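PDB 6ILS: ribokinase from Arabidopsis thaliana, which catalyses the magnesium-dependent transfer of phosphate from ATP to O-5 of D-ribose, giving D-ribose 5-phosphate for nucleotide synthesis and the pentose phosphate pathway. Local coordinates for residues 146-149 / 150-154; 299-302 / 303-306. One frame throughout, in Å; residues are numbered along the deposited sequence.

Contact 1: 146-149 / 150-154; sequences PDSI and NIQVA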
loop_
_atom_site.group_PDB
_atom_site.type_symbol
_atom_site.label_atom_id
_atom_site.label_comp_id
_atom_site.label_asym_id
_atom_site.label_seq_id
_atom_site.Cartn_x
_atom_site.Cartn_y
_atom_site.Cartn_z
ATOM N N PRO B 146 -18.160 -1.849 11.606
ATOM C CA PRO B 146 -19.619 -1.670 11.442
ATOM C C PRO B 146 -20.383 -1.232 12.697
ATOM O O PRO B 146 -20.084 -1.688 13.785
ATOM C CB PRO B 146 -20.091 -3.066 11.010
ATOM C CG PRO B 146 -18.914 -3.644 10.299
ATOM C CD PRO B 146 -17.707 -3.145 11.067
ATOM N N ASP B 147 -21.383 -0.371 12.512
ATOM C CA ASP B 147 -22.288 0.033 13.590
ATOM C C ASP B 147 -22.786 -1.168 14.388
ATOM O O ASP B 147 -22.892 -1.120 15.611
ATOM C CB ASP B 147 -23.488 0.806 13.023
ATOM C CG ASP B 147 -23.127 2.216 12.566
ATOM O OD1 ASP B 147 -22.166 2.799 13.106
ATOM O OD2 ASP B 147 -23.818 2.752 11.670
ATOM N N SER B 148 -23.079 -2.256 13.688
ATOM C CA SER B 148 -23.669 -3.429 14.326
ATOM C C SER B 148 -22.749 -4.033 15.359
ATOM O O SER B 148 -23.185 -4.424 16.435
ATOM C CB SER B 148 -24.026 -4.494 13.289
ATOM O OG SER B 148 -24.245 -5.731 13.941
ATOM N N ILE B 149 -21.465 -4.103 15.020
ATOM C CA ILE B 149 -20.464 -4.627 15.927
ATOM C C ILE B 149 -20.275 -3.699 17.124
ATOM O O ILE B 149 -20.194 -4.164 18.257
ATOM C CB ILE B 149 -19.121 -4.831 15.180
ATOM C CG1 ILE B 149 -19.317 -5.843 14.047
ATOM C CG2 ILE B 149 -18.031 -5.288 16.147
ATOM C CD1 ILE B 149 -19.808 -7.197 14.531
ATOM N N ASN B 150 -20.204 -2.388 16.874
ATOM C CA ASN B 150 -20.082 -1.443 17.990
ATOM C C ASN B 150 -21.253 -1.553 18.956
ATOM O O ASN B 150 -21.073 -1.474 20.167
ATOM C CB ASN B 150 -19.986 -0.005 17.491
ATOM C CG ASN B 150 -18.574 0.376 17.085
ATOM O OD1 ASN B 150 -17.598 -0.177 17.595
ATOM N ND2 ASN B 150 -18.466 1.310 16.163
ATOM N N ILE B 151 -22.451 -1.726 18.405
ATOM C CA ILE B 151 -23.653 -1.820 19.242
ATOM C C ILE B 151 -23.580 -3.051 20.133
ATOM O O ILE B 151 -23.783 -2.963 21.336
ATOM C CB ILE B 151 -24.931 -1.825 18.378
ATOM C CG1 ILE B 151 -25.173 -0.421 17.824
ATOM C CG2 ILE B 151 -26.131 -2.285 19.207
ATOM C CD1 ILE B 151 -26.184 -0.353 16.716
ATOM N N GLN B 152 -23.202 -4.190 19.563
ATOM C CA GLN B 152 -23.108 -5.416 20.333
ATOM C C GLN B 152 -22.061 -5.340 21.440
ATOM O O GLN B 152 -22.259 -5.877 22.531
ATOM C CB GLN B 152 -22.805 -6.604 19.402
ATOM C CG GLN B 152 -23.907 -6.880 18.379
ATOM C CD GLN B 152 -23.546 -8.011 17.429
ATOM O OE1 GLN B 152 -23.238 -9.129 17.856
ATOM N NE2 GLN B 152 -23.552 -7.713 16.136
ATOM N N VAL B 153 -20.930 -4.694 21.165
ATOM C CA VAL B 153 -19.883 -4.583 22.178
ATOM C C VAL B 153 -20.341 -3.685 23.333
ATOM O O VAL B 153 -20.208 -4.034 24.502
ATOM C CB VAL B 153 -18.575 -4.025 21.557
ATOM C CG1 VAL B 153 -17.582 -3.626 22.651
ATOM C CG2 VAL B 153 -17.969 -5.057 20.623
ATOM N N ALA B 154 -20.885 -2.529 22.985
ATOM C CA ALA B 154 -21.293 -1.557 23.992
ATOM C C ALA B 154 -22.366 -2.152 24.902
ATOM O O ALA B 154 -22.287 -2.032 26.123
ATOM C CB ALA B 154 -21.791 -0.304 23.333
HETATM O O HOH W 1 -19.533 2.271 13.285
#
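The carbonyl oxygen of S148 takes two N-H groups of Q152. The backbone N of Q152 reaches S148 O at 3.1 Å. The side-chain NE2 of Q152 adds a weak bond to the same oxygen. NE2 also gives a hydrogen bond to S148 OG at 3.0 Å. That hydroxyl lies almost in the plane of the Q152 amide, though the bond is bent, with an N-H...O angle of 138°. With chi1 at 164°, S148 holds OG opposite its own N and beside its carbonyl carbon, within bonding distance of the amide one turn further on. Q152 CG passes 3.2 Å from S148 O. Both ends of this amide have partners in the loop between helices 116-119 and 131-134: OE1 accepts from M125 N, and NE2 also donates to E123 O.

The backbone is the first part of helix 147-158, with P146 at the N-cap. Its i to i+4 bonds run from P146 O to N150 N, from D147 O to I151 N at 2.9 Å, and from I149 O to V153 N. On the buried side, CG2 of I149 lies 4.5 Å from CG2 of V153. V153 rests on V139 and L141 of strand 138-143, and I149 on W121. At the start of the helix a water donates to D147 OD1 at 2.7 Å and accepts a weak bond from N150 ND2. OD1 also pairs with R143, and ND2 donates to Q142 O.

This helix start of a beta-alpha-beta unit is held by both polar and apolar contacts. The amides of N150 and Q152 tie the first two turns to the backbone of Q142 and of the E123-M125 loop. I149 and V153 add apolar packing on W121 and strand 138-143. The D147 carboxylate is probably stabilised as an anion by R143.

Contact 2: 299-302 / 303-306; sequences MPDR and KSVL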
loop_
_atom_site.group_PDB
_atom_site.type_symbol
_atom_site.label_atom_id
_atom_site.label_comp_id
_atom_site.label_asym_id
_atom_site.label_seq_id
_atom_site.Cartn_x
_atom_site.Cartn_y
_atom_site.Cartn_z
ATOM N N MET B 299 3.799 7.432 19.479
ATOM C CA MET B 299 3.157 7.272 20.801
ATOM C C MET B 299 4.187 7.390 21.920
ATOM O O MET B 299 5.179 6.720 21.871
ATOM C CB MET B 299 2.388 5.970 20.945
ATOM C CG MET B 299 1.007 6.224 21.466
ATOM S SD MET B 299 0.016 6.801 20.114
ATOM C CE MET B 299 0.220 5.375 19.079
ATOM N N PRO B 300 3.936 8.209 22.950
ATOM C CA PRO B 300 4.896 8.381 24.007
ATOM C C PRO B 300 4.819 7.333 25.118
ATOM O O PRO B 300 3.823 6.782 25.341
ATOM C CB PRO B 300 4.484 9.738 24.567
ATOM C CG PRO B 300 3.000 9.734 24.424
ATOM C CD PRO B 300 2.755 9.033 23.117
ATOM N N ASP B 301 5.933 7.130 25.810
ATOM C CA ASP B 301 5.906 6.228 26.983
ATOM C C ASP B 301 5.353 6.997 28.182
ATOM O O ASP B 301 5.403 8.192 28.176
ATOM C CB ASP B 301 7.257 5.576 27.267
ATOM C CG ASP B 301 8.341 6.530 27.710
ATOM O OD1 ASP B 301 8.044 7.697 27.951
ATOM O OD2 ASP B 301 9.473 6.079 27.790
ATOM N N ARG B 302 4.880 6.276 29.184
ATOM C CA ARG B 302 4.268 6.904 30.366
ATOM C C ARG B 302 5.213 7.893 31.063
ATOM O O ARG B 302 4.763 8.944 31.421
ATOM C CB ARG B 302 3.779 5.868 31.371
ATOM C CG ARG B 302 3.206 6.558 32.590
ATOM C CD ARG B 302 2.725 5.679 33.694
ATOM N NE ARG B 302 1.659 4.957 33.091
ATOM C CZ ARG B 302 0.431 5.011 33.503
ATOM N NH1 ARG B 302 0.120 5.718 34.571
ATOM N NH2 ARG B 302 -0.461 4.299 32.873
ATOM N N LYS B 303 6.471 7.524 31.260
ATOM C CA LYS B 303 7.414 8.426 31.974
ATOM C C LYS B 303 7.478 9.790 31.286
ATOM O O LYS B 303 7.534 10.770 31.971
ATOM C CB LYS B 303 8.843 7.878 31.988
ATOM C CG LYS B 303 9.005 6.390 32.136
ATOM C CD LYS B 303 10.450 5.956 32.154
ATOM C CE LYS B 303 10.803 5.047 31.006
ATOM N NZ LYS B 303 11.317 5.821 29.863
ATOM N N SER B 304 7.544 9.813 29.964
ATOM C CA SER B 304 7.631 11.093 29.233
ATOM C C SER B 304 6.371 11.924 29.485
ATOM O O SER B 304 6.498 13.093 29.696
ATOM C CB SER B 304 7.837 10.855 27.777
ATOM O OG SER B 304 8.930 10.000 27.552
ATOM N N VAL B 305 5.206 11.287 29.446
ATOM C CA VAL B 305 3.942 12.034 29.682
ATOM C C VAL B 305 3.995 12.641 31.086
ATOM O O VAL B 305 3.723 13.785 31.236
ATOM C CB VAL B 305 2.692 11.150 29.507
ATOM C CG1 VAL B 305 1.450 11.940 29.802
ATOM C CG2 VAL B 305 2.629 10.527 28.134
ATOM N N LEU B 306 4.400 11.844 32.063
ATOM C CA LEU B 306 4.459 12.357 33.449
ATOM C C LEU B 306 5.514 13.469 33.558
ATOM O O LEU B 306 5.284 14.386 34.291
ATOM C CB LEU B 306 4.750 11.210 34.412
ATOM C CG LEU B 306 3.658 10.154 34.538
ATOM C CD1 LEU B 306 4.068 9.082 35.523
ATOM C CD2 LEU B 306 2.345 10.778 34.959
HETATM O O HOH W 2 8.117 8.900 24.756
#
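Residues 299-301 are an extended lead-in, and the chain turns into helix 302-312 at D301, the N-cap. L306 N bonds to R302 O at 3.0 Å. The earlier bond, from V305 N to D301 O, is weak.

The cap itself is made by the D301 side chain. Its OD1 accepts from S304 N at 3.0 Å, on the syn side of the carboxylate and 30° out of its plane. S304 OG also approaches OD1 of D301, at an unusually short 2.5 Å, a length to be taken with caution. CG of D301 sits between the backbone N and the carbonyl carbon (chi1 67°), which turns the carboxylate back to S304 N. OD2 forms a salt bridge with K303 NZ at 2.8 Å. The ammonium comes from above the carboxylate plane, on a lysine chain bent at its last two torsions. A water accepts from D301 N and donates to S304 OG.

P300 CG meets V305 CG2 at 3.8 Å, a proline packed against the helix it precedes. R302 CG touches L306 CD1 at 4.0 Å, and its guanidinium goes to E271 and to L52 O.

P300 and V305 face helix 275-289, at L288 and at F281 and A284. M299 touches both helices 41-51 and 257-270, while R302 packs on V267 of the latter.

In the fold
Contacts 1 and 2 are separate helix starts on opposite sides of the chain's centre. Their centres are about 31 Å apart and their nearest atoms about 19 Å apart. Contact 1 belongs to the crossover between strands 138-143 and 164-170. The N150 side chain is about 8 Å from that of E144, a residue of the ribose pocket, and about 13 Å from the ribose itself. Contact 2 lies near the cation and nucleotide sites without lining them. The P300 side chain is about 8 Å from the bound sodium ion and about 11 Å from ATP. It is also about 5 Å from the side chain of C289, a sodium ligand.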